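Local coordinates for pyridoxal kinase (Lactobacillus plantarum, PDB 3H74), which probably catalyses the ATP-dependent phosphorylation of pyridoxal to pyridoxal 5'-phosphate, as a member of the ribokinase clan, at residues G84-A87 with L88-I92; L110-G114 with Q115-G119; F120-D123 with Y124-A127; A126-R129 with Q130-Q134; Q169-T172 with G173-A176. All coordinates share one frame; numbering follows the deposited sequence.

Interaction 1: G84-A87 with L88-I92; sequences GSVA and LCQQI
S85 reaches forward to L88 as the N-cap of helix 86-98, at the point where the chain enters the helix of the beta-alpha-beta crossover between strands 77-80 and 103-106. S85 OG accepts from L88 N at 3.3 Å, with 159° at the hydrogen. The torsion makes this possible: with chi1 at 70° the hydroxyl sits between its own backbone N and carbonyl carbon, turned toward the first-turn amides. With an alanine here, L88 N would probably lose its capping acceptor and the first turn would be less firmly held.

The main-chain bonds behind the cap are regular i to i+4 links. S85 O takes C89 N at 3.1 Å and V86 O takes Q90 N at 3.0 Å, while A87 O receives Q91 N in the same fashion. S85 therefore closes the helix start with both its hydroxyl and its carbonyl.

Looser van der Waals contacts surround these bonds. L88 CG rests 3.5 Å from S85 OG, and the leucine itself is buried, packing on L61 of helix 61-70. C89 goes to another neighbour, touching Y124 and M128 of helix 122-131. On the outer part of the turn V86 and Q90 cross obliquely: V86 CG1, anti to the backbone N (chi1 167°), meets Q90 NE2 at 3.5 Å in plain packing. Q90, extended beyond CG, carries its amide back toward A87, where one water donates to both A87 O and Q90 OE1, each at 3.2 Å.

Interaction 2: L110-G114 with Q115-G119; sequences LGDLG and QLYQG
The Y117 ring lies flat against G111: G111 CA sits over the middle of one face, 3.4 Å from the ring centroid and only 10° off the normal, a CH-pi contact with a residue that has no side chain to hold the ring off. At the phenol end, Y117 OH touches D112 CB at 3.5 Å. With CG beside the backbone N (chi1 -66°), the ring is laid back along the hairpin rather than out past it. V109, and H281 of the C-terminal histidine tag, also touch the tyrosine.

The backbone beneath is a tight beta hairpin closed by a type I' turn from D112 to Q115, with L113 and G114 both at positive phi. D112 N gives to Q115 O at 3.0 Å, and Q115 N returns a bond to D112 O, also 3.0 Å, arriving from above the carbonyl plane. Next along, Y117 N meets L110 O at 2.9 Å, in the carbonyl plane on a lone pair and nearly straight (171°). D112 OD1 reaches forward to take a weak bond from L113 N, the next amide. A sulfate, probably from the crystallisation liquor, lies about 4 Å from the D112 side chain and may mark an anion site.

L110 and L116 meet loosely, CB to CD2 at 4.3 Å, and pack on helices 122-131 and 142-149 through V125, M128 and L147 among others. N141 and E144, from an N-x-x-E sequence that serves magnesium and phosphate binding in ribokinase relatives, bond to the G111 backbone, tying strand 111-112 to the start of helix 142-149.

Interaction 3: F120-D123 with Y124-A127; sequences FDQD and YVAA
F120 and Y124 lie side by side as an offset stack, pointing the same way, with ring centroids 3.9 Å apart and planes only 9° from parallel. Each ring puts one atom over the centre of the other: Y124 CE2 stands 3.5 Å above the F120 plane, and F120 CE1 stands 3.6 Å above that of Y124. Y124 swings into this position because CG is anti to its backbone N (chi1 -169°), which sends the ring out from the side of the first turn, where the F120 ring lies alongside it. A serine in place of F120 would probably uncover that face of Y124, open a gap beside it and let the tyrosine ring shift.

D121, between the two aromatics in the chain, is the N-cap of helix 122-131. Its OD1 accepts from Y124 N at 3.1 Å, with 150° at the hydrogen, and the carboxylate is likely to be favoured by the positive end of the helix dipole. D121 O adds a bond from V125 N at 3.1 Å and a weak one from Y124 N, so the cap residue grips two successive amides. Q122 O and D123 O carry the pattern on, taking A126 N at 2.9 Å and A127 N at 3.0 Å. V125 CG2 closes over D121 O at 3.5 Å.

Farther out, the phenol end of the buried Y124 is fixed by a hydrogen bond between its OH and G84 N, just before helix 86-98. Y124 also touches C89, V83 and L110, while A127 packs against V86 and C89 of helix 86-98.

Interaction 4: A126-R129 with Q130-Q134; sequences AAMR and QLIQQ
M128, modelled as selenomethionine, meets L131 and I132 one turn on. Its CG is anti to the backbone N (chi1 -171°) and the chain bends at chi2 and chi3, which brings the selenium round toward the next turn. SE lies 3.9 Å from L131 CD2, the two side chains meeting at a slant, and 4.2 Å from I132 CG2, where they are nearly at right angles. Below them M128 O accepts I132 N at 2.9 Å.

R129 contributes mostly backbone: its carbonyl O packs on I132 CG1 at 3.3 Å. The arm, extended from CG to NE, leaves the contact, giving NE to L148 O and a weak bond from NH2 to L147 O.

Q130 donates its N to A126 O at 3.2 Å. Its CG and CD are modelled implausibly close to A127 O, so the placement of the side chain is doubtful.

This region is bordered on several sides. L131 packs on T93 of helix 86-98, and Q130, as modelled, borders C89, Q90 and T93. M128 faces P108 and L110, and I132 turns to L170 in the loop before strand 175-176.

Interaction 5: Q169-T172 with G173-A176; sequences QLKT and GAHA
K171 and A174 close a type II beta turn: A174 N gives to K171 O at 3.3 Å, nearly straight at 160°, with the donor above the carbonyl plane rather than on a lone pair. T172 and G173 occupy the two middle positions. At the positive phi of G173 (89°) a side chain would run into T172 O, which calls for glycine. Beyond the turn the chain enters strand 175-176.

L170 folds over the returning chain. Its CB meets A174 CB at 3.7 Å, while CD1 packs across the peptide between H175 and A176, 3.7 Å from A176 N, and ends 4.1 Å from A176 CB. A174 and A176 thus offer their methyls to one leucine. K171 touches A174 through CG, 3.9 Å from its CB. Chi1 (68°) starts the lysine off across the turn, and the extended chain beyond carries NZ clear, to a salt bridge with D136 OD2 and a weak bond to Q134 O. H175 turns the other way, its ring bearing one face toward G173 O, set off toward the rim.

The turn links helix 159-167 to strand 175-176, the edge strand of the main sheet, whose H175 backbone pairs with D136 and I138. L170 and A176 pack on I138 of strand 137-138, L170 also reaches I132, and Q167 OE1 holds A176 N.

In the fold
Interactions 1, 3 and 4 belong to two neighbouring helices: interaction 1 begins helix 86-98, while 3 and 4, sharing A126 and A127, run along helix 122-131. Interaction 1 touches both, and the centres of all three lie about 10 Å apart. The two helix starts are capped differently, by a hydroxyl in 1 and a carboxylate in 3; interaction 4, without a cap, adds selenium packing on a leucine and an isoleucine to its helix bonds. Interactions 2 and 5 are turns, a type I' hairpin with a ring on a glycine and a type II turn with leucine over alanines, their centres about 24 Å apart. All five are partly buried: L88, Y124, M128 and L170 inside, Q90, L113, A126 and T172 exposed.

Interaction 1: G84-A87 with L88-I92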
loop_
_atom_site.group_PDB
_atom_site.type_symbol
_atom_site.label_atom_id
_atom_site.label_comp_id
_atom_site.label_asym_id
_atom_site.label_seq_id
_atom_site.Cartn_x
_atom_site.Cartn_y
_atom_site.Cartn_z
ATOM N N GLY A 84 -7.674 -7.605 -6.075
ATOM C CA GLY A 84 -9.118 -7.822 -6.160
ATOM C C GLY A 84 -9.605 -9.199 -6.541
ATOM O O GLY A 84 -10.782 -9.493 -6.351
ATOM N N SER A 85 -8.724 -10.035 -7.077
ATOM C CA SER A 85 -9.088 -11.423 -7.382
ATOM C C SER A 85 -7.904 -12.358 -7.247
ATOM O O SER A 85 -6.745 -11.939 -7.369
ATOM C CB SER A 85 -9.687 -11.532 -8.787
ATOM O OG SER A 85 -8.692 -11.309 -9.775
ATOM N N VAL A 86 -8.204 -13.629 -6.983
ATOM C CA VAL A 86 -7.186 -14.660 -6.847
ATOM C C VAL A 86 -6.378 -14.781 -8.139
ATOM O O VAL A 86 -5.145 -14.794 -8.103
ATOM C CB VAL A 86 -7.813 -16.025 -6.451
ATOM C CG1 VAL A 86 -6.815 -17.154 -6.629
ATOM C CG2 VAL A 86 -8.323 -15.991 -5.011
ATOM N N ALA A 87 -7.074 -14.844 -9.274
ATOM C CA ALA A 87 -6.408 -14.974 -10.567
ATOM C C ALA A 87 -5.394 -13.860 -10.813
ATOM O O ALA A 87 -4.279 -14.124 -11.262
ATOM C CB ALA A 87 -7.427 -15.019 -11.692
ATOM N N LEU A 88 -5.778 -12.615 -10.532
ATOM C CA LEU A 88 -4.852 -11.502 -10.732
ATOM C C LEU A 88 -3.675 -11.518 -9.756
ATOM O O LEU A 88 -2.555 -11.202 -10.149
ATOM C CB LEU A 88 -5.567 -10.147 -10.729
ATOM C CG LEU A 88 -6.406 -9.842 -11.976
ATOM C CD1 LEU A 88 -6.949 -8.420 -11.923
ATOM C CD2 LEU A 88 -5.610 -10.084 -13.266
ATOM N N CYS A 89 -3.906 -11.914 -8.504
ATOM C CA CYS A 89 -2.804 -12.097 -7.563
ATOM C C CYS A 89 -1.776 -13.078 -8.113
ATOM O O CYS A 89 -0.577 -12.837 -8.054
ATOM C CB CYS A 89 -3.313 -12.607 -6.220
ATOM S SG CYS A 89 -4.033 -11.343 -5.164
ATOM N N GLN A 90 -2.267 -14.188 -8.660
ATOM C CA GLN A 90 -1.397 -15.220 -9.224
ATOM C C GLN A 90 -0.614 -14.717 -10.432
ATOM O O GLN A 90 0.584 -14.950 -10.540
ATOM C CB GLN A 90 -2.210 -16.464 -9.585
ATOM C CG GLN A 90 -2.808 -17.159 -8.374
ATOM C CD GLN A 90 -3.821 -18.233 -8.735
ATOM O OE1 GLN A 90 -4.329 -18.280 -9.853
ATOM N NE2 GLN A 90 -4.127 -19.096 -7.775
ATOM N N GLN A 91 -1.300 -14.003 -11.319
ATOM C CA GLN A 91 -0.662 -13.421 -12.500
ATOM C C GLN A 91 0.442 -12.446 -12.117
ATOM O O GLN A 91 1.544 -12.487 -12.660
ATOM C CB GLN A 91 -1.698 -12.702 -13.355
ATOM C CG GLN A 91 -2.659 -13.640 -14.082
ATOM C CD GLN A 91 -2.100 -14.181 -15.400
ATOM O OE1 GLN A 91 -1.123 -13.655 -15.945
ATOM N NE2 GLN A 91 -2.725 -15.228 -15.917
ATOM N N ILE A 92 0.136 -11.558 -11.171
ATOM C CA ILE A 92 1.122 -10.591 -10.685
ATOM C C ILE A 92 2.323 -11.293 -10.039
ATOM O O ILE A 92 3.469 -10.945 -10.311
ATOM C CB ILE A 92 0.485 -9.553 -9.725
ATOM C CG1 ILE A 92 -0.524 -8.689 -10.485
ATOM C CG2 ILE A 92 1.562 -8.691 -9.036
ATOM C CD1 ILE A 92 -1.439 -7.869 -9.589
HETATM O O HOH W 1 -3.981 -16.948 -12.793
#

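Interaction 2: L110-G114 with Q115-G119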
loop_
_atom_site.group_PDB
_atom_site.type_symbol
_atom_site.label_atom_id
_atom_site.label_comp_id
_atom_site.label_asym_id
_atom_site.label_seq_id
_atom_site.Cartn_x
_atom_site.Cartn_y
_atom_site.Cartn_z
ATOM N N LEU A 110 -6.832 -6.503 2.456
ATOM C CA LEU A 110 -7.741 -7.619 2.747
ATOM C C LEU A 110 -8.948 -7.217 3.574
ATOM O O LEU A 110 -10.022 -7.784 3.411
ATOM C CB LEU A 110 -7.024 -8.746 3.505
ATOM C CG LEU A 110 -5.830 -9.452 2.868
ATOM C CD1 LEU A 110 -5.141 -10.291 3.916
ATOM C CD2 LEU A 110 -6.236 -10.309 1.678
ATOM N N GLY A 111 -8.775 -6.280 4.497
ATOM C CA GLY A 111 -9.863 -5.946 5.396
ATOM C C GLY A 111 -9.474 -4.880 6.388
ATOM O O GLY A 111 -8.365 -4.350 6.346
ATOM N N ASP A 112 -10.416 -4.552 7.266
ATOM C CA ASP A 112 -10.216 -3.551 8.304
ATOM C C ASP A 112 -11.281 -3.774 9.366
ATOM O O ASP A 112 -12.259 -4.498 9.134
ATOM C CB ASP A 112 -10.336 -2.137 7.716
ATOM C CG ASP A 112 -9.734 -1.055 8.611
ATOM O OD1 ASP A 112 -9.017 -1.373 9.588
ATOM O OD2 ASP A 112 -9.983 0.141 8.323
ATOM N N LEU A 113 -11.067 -3.174 10.534
ATOM C CA LEU A 113 -12.010 -3.262 11.656
ATOM C C LEU A 113 -12.372 -4.711 11.994
ATOM O O LEU A 113 -13.506 -5.019 12.382
ATOM C CB LEU A 113 -13.265 -2.417 11.379
ATOM C CG LEU A 113 -13.046 -0.920 11.130
ATOM C CD1 LEU A 113 -14.315 -0.275 10.597
ATOM C CD2 LEU A 113 -12.565 -0.202 12.384
ATOM N N GLY A 114 -11.396 -5.600 11.825
ATOM C CA GLY A 114 -11.555 -7.005 12.185
ATOM C C GLY A 114 -12.273 -7.902 11.198
ATOM O O GLY A 114 -12.504 -9.080 11.484
ATOM N N GLN A 115 -12.635 -7.356 10.037
ATOM C CA GLN A 115 -13.353 -8.134 9.028
ATOM C C GLN A 115 -12.719 -8.027 7.650
ATOM O O GLN A 115 -12.206 -6.974 7.270
ATOM C CB GLN A 115 -14.827 -7.700 8.939
ATOM C CG GLN A 115 -15.638 -7.809 10.239
ATOM C CD GLN A 115 -15.883 -9.242 10.696
ATOM O OE1 GLN A 115 -15.705 -10.199 9.943
ATOM N NE2 GLN A 115 -16.302 -9.388 11.948
ATOM N N LEU A 116 -12.773 -9.121 6.902
ATOM C CA LEU A 116 -12.471 -9.101 5.478
ATOM C C LEU A 116 -13.396 -8.128 4.767
ATOM O O LEU A 116 -14.567 -8.008 5.124
ATOM C CB LEU A 116 -12.671 -10.496 4.891
ATOM C CG LEU A 116 -11.568 -11.519 5.167
ATOM C CD1 LEU A 116 -12.117 -12.938 5.060
ATOM C CD2 LEU A 116 -10.398 -11.313 4.219
ATOM N N TYR A 117 -12.892 -7.434 3.756
ATOM C CA TYR A 117 -13.720 -6.621 2.918
ATOM C C TYR A 117 -14.709 -7.500 2.164
ATOM O O TYR A 117 -14.424 -8.617 1.873
ATOM C CB TYR A 117 -12.884 -5.797 1.921
ATOM C CG TYR A 117 -11.987 -4.724 2.588
ATOM C CD1 TYR A 117 -12.475 -3.836 3.532
ATOM C CD2 TYR A 117 -10.653 -4.605 2.263
ATOM C CE1 TYR A 117 -11.675 -2.904 4.123
ATOM C CE2 TYR A 117 -9.859 -3.671 2.835
ATOM C CZ TYR A 117 -10.353 -2.833 3.785
ATOM O OH TYR A 117 -9.551 -1.915 4.353
ATOM N N GLN A 118 -15.877 -6.934 1.889
ATOM C CA GLN A 118 -16.906 -7.622 1.140
ATOM C C GLN A 118 -16.331 -8.140 -0.183
ATOM O O GLN A 118 -15.689 -7.467 -0.875
ATOM C CB GLN A 118 -18.131 -6.683 0.947
ATOM C CG GLN A 118 -18.742 -6.212 2.381
ATOM C CD GLN A 118 -20.225 -5.607 2.466
ATOM O OE1 GLN A 118 -20.509 -4.378 2.303
ATOM N NE2 GLN A 118 -21.107 -6.462 2.920
ATOM N N GLY A 119 -16.494 -9.412 -0.410
ATOM C CA GLY A 119 -15.994 -10.052 -1.621
ATOM C C GLY A 119 -14.712 -10.864 -1.485
ATOM O O GLY A 119 -14.369 -11.621 -2.336
#

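Interaction 3: F120-D123 with Y124-A127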
loop_
_atom_site.group_PDB
_atom_site.type_symbol
_atom_site.label_atom_id
_atom_site.label_comp_id
_atom_site.label_asym_id
_atom_site.label_seq_id
_atom_site.Cartn_x
_atom_site.Cartn_y
_atom_site.Cartn_z
ATOM N N PHE A 120 -14.017 -10.637 -0.374
ATOM C CA PHE A 120 -12.798 -11.381 -0.059
ATOM C C PHE A 120 -13.075 -12.523 0.913
ATOM O O PHE A 120 -13.851 -12.383 1.867
ATOM C CB PHE A 120 -11.723 -10.464 0.534
ATOM C CG PHE A 120 -11.123 -9.479 -0.449
ATOM C CD1 PHE A 120 -11.216 -9.670 -1.831
ATOM C CD2 PHE A 120 -10.418 -8.377 0.025
ATOM C CE1 PHE A 120 -10.642 -8.756 -2.716
ATOM C CE2 PHE A 120 -9.840 -7.463 -0.848
ATOM C CZ PHE A 120 -9.948 -7.652 -2.223
ATOM N N ASP A 121 -12.420 -13.650 0.665
ATOM C CA ASP A 121 -12.575 -14.841 1.488
ATOM C C ASP A 121 -11.213 -15.467 1.782
ATOM O O ASP A 121 -10.174 -14.900 1.425
ATOM C CB ASP A 121 -13.511 -15.837 0.788
ATOM C CG ASP A 121 -13.063 -16.176 -0.632
ATOM O OD1 ASP A 121 -11.883 -15.940 -0.982
ATOM O OD2 ASP A 121 -13.896 -16.689 -1.410
ATOM N N GLN A 122 -11.210 -16.639 2.416
ATOM C CA GLN A 122 -9.968 -17.337 2.747
ATOM C C GLN A 122 -9.120 -17.693 1.527
ATOM O O GLN A 122 -7.893 -17.723 1.615
ATOM C CB GLN A 122 -10.249 -18.581 3.586
ATOM C CG GLN A 122 -10.453 -18.275 5.065
ATOM C CD GLN A 122 -9.160 -17.900 5.777
ATOM O OE1 GLN A 122 -8.150 -18.606 5.687
ATOM N NE2 GLN A 122 -9.189 -16.786 6.497
ATOM N N ASP A 123 -9.774 -17.962 0.400
ATOM C CA ASP A 123 -9.063 -18.217 -0.851
ATOM C C ASP A 123 -8.243 -16.994 -1.256
ATOM O O ASP A 123 -7.113 -17.130 -1.721
ATOM C CB ASP A 123 -10.036 -18.594 -1.975
ATOM C CG ASP A 123 -10.532 -20.034 -1.877
ATOM O OD1 ASP A 123 -9.900 -20.856 -1.178
ATOM O OD2 ASP A 123 -11.558 -20.332 -2.519
ATOM N N TYR A 124 -8.813 -15.803 -1.073
ATOM C CA TYR A 124 -8.099 -14.573 -1.406
ATOM C C TYR A 124 -6.937 -14.333 -0.445
ATOM O O TYR A 124 -5.864 -13.905 -0.873
ATOM C CB TYR A 124 -9.038 -13.368 -1.449
ATOM C CG TYR A 124 -8.377 -12.149 -2.051
ATOM C CD1 TYR A 124 -8.145 -12.065 -3.416
ATOM C CD2 TYR A 124 -7.961 -11.091 -1.249
ATOM C CE1 TYR A 124 -7.535 -10.958 -3.977
ATOM C CE2 TYR A 124 -7.332 -9.975 -1.799
ATOM C CZ TYR A 124 -7.127 -9.918 -3.162
ATOM O OH TYR A 124 -6.518 -8.829 -3.732
ATOM N N VAL A 125 -7.139 -14.637 0.838
ATOM C CA VAL A 125 -6.067 -14.550 1.825
ATOM C C VAL A 125 -4.898 -15.458 1.434
ATOM O O VAL A 125 -3.735 -15.065 1.533
ATOM C CB VAL A 125 -6.562 -14.895 3.255
ATOM C CG1 VAL A 125 -5.428 -14.823 4.249
ATOM C CG2 VAL A 125 -7.662 -13.929 3.682
ATOM N N ALA A 126 -5.212 -16.675 0.991
ATOM C CA ALA A 126 -4.182 -17.612 0.565
ATOM C C ALA A 126 -3.414 -17.082 -0.653
ATOM O O ALA A 126 -2.187 -17.192 -0.717
ATOM C CB ALA A 126 -4.788 -18.977 0.279
ATOM N N ALA A 127 -4.135 -16.494 -1.607
ATOM C CA ALA A 127 -3.485 -15.882 -2.760
ATOM C C ALA A 127 -2.556 -14.732 -2.339
ATOM O O ALA A 127 -1.462 -14.573 -2.882
ATOM C CB ALA A 127 -4.520 -15.400 -3.757
#

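Interaction 4: A126-R129 with Q130-Q134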
loop_
_atom_site.group_PDB
_atom_site.type_symbol
_atom_site.label_atom_id
_atom_site.label_comp_id
_atom_site.label_asym_id
_atom_site.label_seq_id
_atom_site.Cartn_x
_atom_site.Cartn_y
_atom_site.Cartn_z
ATOM N N ALA A 126 -5.212 -16.675 0.991
ATOM C CA ALA A 126 -4.182 -17.612 0.565
ATOM C C ALA A 126 -3.414 -17.082 -0.653
ATOM O O ALA A 126 -2.187 -17.192 -0.717
ATOM C CB ALA A 126 -4.788 -18.977 0.279
ATOM N N ALA A 127 -4.135 -16.494 -1.607
ATOM C CA ALA A 127 -3.485 -15.882 -2.760
ATOM C C ALA A 127 -2.556 -14.732 -2.339
ATOM O O ALA A 127 -1.462 -14.573 -2.882
ATOM C CB ALA A 127 -4.520 -15.400 -3.757
HETATM N N MSE A 128 -2.989 -13.954 -1.350
HETATM C CA MSE A 128 -2.188 -12.848 -0.841
HETATM C C MSE A 128 -0.906 -13.356 -0.172
HETATM O O MSE A 128 0.161 -12.764 -0.328
HETATM C CB MSE A 128 -3.000 -12.014 0.140
HETATM C CG MSE A 128 -2.295 -10.731 0.546
HETATM SE SE MSE A 128 -1.787 -9.583 -0.954
HETATM C CE MSE A 128 -3.508 -9.486 -1.841
ATOM N N ARG A 129 -1.004 -14.475 0.553
ATOM C CA ARG A 129 0.176 -15.050 1.191
ATOM C C ARG A 129 1.217 -15.460 0.132
ATOM O O ARG A 129 2.328 -15.313 0.357
ATOM C CB ARG A 129 -0.205 -16.283 2.058
ATOM C CG ARG A 129 -0.984 -15.969 3.354
ATOM C CD ARG A 129 -1.210 -17.234 4.175
ATOM N NE ARG A 129 -2.070 -16.989 5.294
ATOM C CZ ARG A 129 -3.216 -17.570 5.489
ATOM N NH1 ARG A 129 -3.657 -18.481 4.667
ATOM N NH2 ARG A 129 -3.904 -17.280 6.529
ATOM N N GLN A 130 0.774 -15.906 -1.010
ATOM C CA GLN A 130 1.712 -16.196 -2.107
ATOM C C GLN A 130 2.355 -14.922 -2.697
ATOM O O GLN A 130 3.490 -14.869 -2.916
ATOM C CB GLN A 130 1.019 -16.966 -3.237
ATOM C CG GLN A 130 -0.400 -16.519 -3.364
ATOM C CD GLN A 130 -1.072 -16.589 -4.777
ATOM O OE1 GLN A 130 -1.574 -17.702 -5.151
ATOM N NE2 GLN A 130 -1.110 -15.422 -5.517
ATOM N N LEU A 131 1.527 -13.918 -2.908
ATOM C CA LEU A 131 1.985 -12.659 -3.492
ATOM C C LEU A 131 3.011 -11.937 -2.601
ATOM O O LEU A 131 3.886 -11.375 -3.106
ATOM C CB LEU A 131 0.769 -11.743 -3.770
ATOM C CG LEU A 131 1.065 -10.335 -4.292
ATOM C CD1 LEU A 131 1.852 -10.418 -5.610
ATOM C CD2 LEU A 131 -0.264 -9.622 -4.512
ATOM N N ILE A 132 2.844 -12.003 -1.289
ATOM C CA ILE A 132 3.769 -11.319 -0.382
ATOM C C ILE A 132 5.105 -12.040 -0.190
ATOM O O ILE A 132 6.031 -11.472 0.380
ATOM C CB ILE A 132 3.139 -11.043 1.014
ATOM C CG1 ILE A 132 2.860 -12.353 1.770
ATOM C CG2 ILE A 132 1.910 -10.122 0.879
ATOM C CD1 ILE A 132 2.391 -12.163 3.201
ATOM N N GLN A 133 5.199 -13.284 -0.663
ATOM C CA GLN A 133 6.327 -14.159 -0.310
ATOM C C GLN A 133 7.708 -13.626 -0.707
ATOM O O GLN A 133 8.700 -13.919 -0.033
ATOM C CB GLN A 133 6.103 -15.596 -0.816
ATOM C CG GLN A 133 6.298 -15.816 -2.320
ATOM C CD GLN A 133 5.490 -16.996 -2.874
ATOM O OE1 GLN A 133 4.872 -17.760 -2.126
ATOM N NE2 GLN A 133 5.481 -17.129 -4.198
ATOM N N GLN A 134 7.780 -12.840 -1.777
ATOM C CA GLN A 134 9.064 -12.265 -2.190
ATOM C C GLN A 134 9.162 -10.748 -1.977
ATOM O O GLN A 134 10.125 -10.112 -2.406
ATOM C CB GLN A 134 9.411 -12.661 -3.633
ATOM C CG GLN A 134 9.744 -14.154 -3.795
ATOM C CD GLN A 134 10.993 -14.582 -3.026
ATOM O OE1 GLN A 134 12.065 -13.991 -3.177
ATOM N NE2 GLN A 134 10.858 -15.622 -2.204
#

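Interaction 5: Q169-T172 with G173-A176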
loop_
_atom_site.group_PDB
_atom_site.type_symbol
_atom_site.label_atom_id
_atom_site.label_comp_id
_atom_site.label_asym_id
_atom_site.label_seq_id
_atom_site.Cartn_x
_atom_site.Cartn_y
_atom_site.Cartn_z
ATOM N N GLN A 169 6.870 -15.628 7.139
ATOM C CA GLN A 169 6.164 -15.868 5.870
ATOM C C GLN A 169 6.704 -15.016 4.740
ATOM O O GLN A 169 6.092 -14.921 3.666
ATOM C CB GLN A 169 4.723 -15.444 5.993
ATOM C CG GLN A 169 3.827 -16.320 6.792
ATOM C CD GLN A 169 2.390 -15.906 6.597
ATOM O OE1 GLN A 169 2.023 -15.381 5.539
ATOM N NE2 GLN A 169 1.568 -16.124 7.609
ATOM N N LEU A 170 7.798 -14.330 5.016
ATOM C CA LEU A 170 8.444 -13.502 4.030
ATOM C C LEU A 170 9.816 -14.098 3.766
ATOM O O LEU A 170 10.332 -14.880 4.584
ATOM C CB LEU A 170 8.547 -12.061 4.545
ATOM C CG LEU A 170 7.247 -11.347 4.972
ATOM C CD1 LEU A 170 7.540 -9.945 5.499
ATOM C CD2 LEU A 170 6.198 -11.281 3.843
ATOM N N LYS A 171 10.397 -13.755 2.623
ATOM C CA LYS A 171 11.764 -14.152 2.309
ATOM C C LYS A 171 12.733 -13.624 3.371
ATOM O O LYS A 171 12.399 -12.717 4.142
ATOM C CB LYS A 171 12.164 -13.628 0.930
ATOM C CG LYS A 171 12.287 -12.114 0.869
ATOM C CD LYS A 171 12.723 -11.642 -0.491
ATOM C CE LYS A 171 12.895 -10.143 -0.488
ATOM N NZ LYS A 171 13.234 -9.646 -1.842
ATOM N N THR A 172 13.931 -14.200 3.406
ATOM C CA THR A 172 14.956 -13.781 4.352
ATOM C C THR A 172 15.284 -12.297 4.152
ATOM O O THR A 172 15.467 -11.846 3.023
ATOM C CB THR A 172 16.240 -14.635 4.197
ATOM O OG1 THR A 172 15.887 -16.022 4.093
ATOM C CG2 THR A 172 17.178 -14.425 5.383
ATOM N N GLY A 173 15.339 -11.550 5.252
ATOM C CA GLY A 173 15.718 -10.136 5.220
ATOM C C GLY A 173 14.582 -9.142 5.008
ATOM O O GLY A 173 14.789 -7.935 5.120
ATOM N N ALA A 174 13.386 -9.649 4.706
ATOM C CA ALA A 174 12.213 -8.799 4.446
ATOM C C ALA A 174 11.605 -8.261 5.736
ATOM O O ALA A 174 11.959 -8.713 6.831
ATOM C CB ALA A 174 11.182 -9.566 3.652
ATOM N N HIS A 175 10.687 -7.305 5.609
ATOM C CA HIS A 175 10.119 -6.601 6.753
ATOM C C HIS A 175 8.608 -6.578 6.728
ATOM O O HIS A 175 8.005 -6.103 5.755
ATOM C CB HIS A 175 10.601 -5.153 6.768
ATOM C CG HIS A 175 12.080 -5.019 6.682
ATOM N ND1 HIS A 175 12.904 -5.260 7.759
ATOM C CD2 HIS A 175 12.891 -4.694 5.649
ATOM C CE1 HIS A 175 14.162 -5.081 7.393
ATOM N NE2 HIS A 175 14.181 -4.741 6.117
ATOM N N ALA A 176 7.997 -7.060 7.805
ATOM C CA ALA A 176 6.573 -6.886 8.031
ATOM C C ALA A 176 6.374 -5.609 8.850
ATOM O O ALA A 176 6.956 -5.446 9.925
ATOM C CB ALA A 176 6.006 -8.090 8.761
#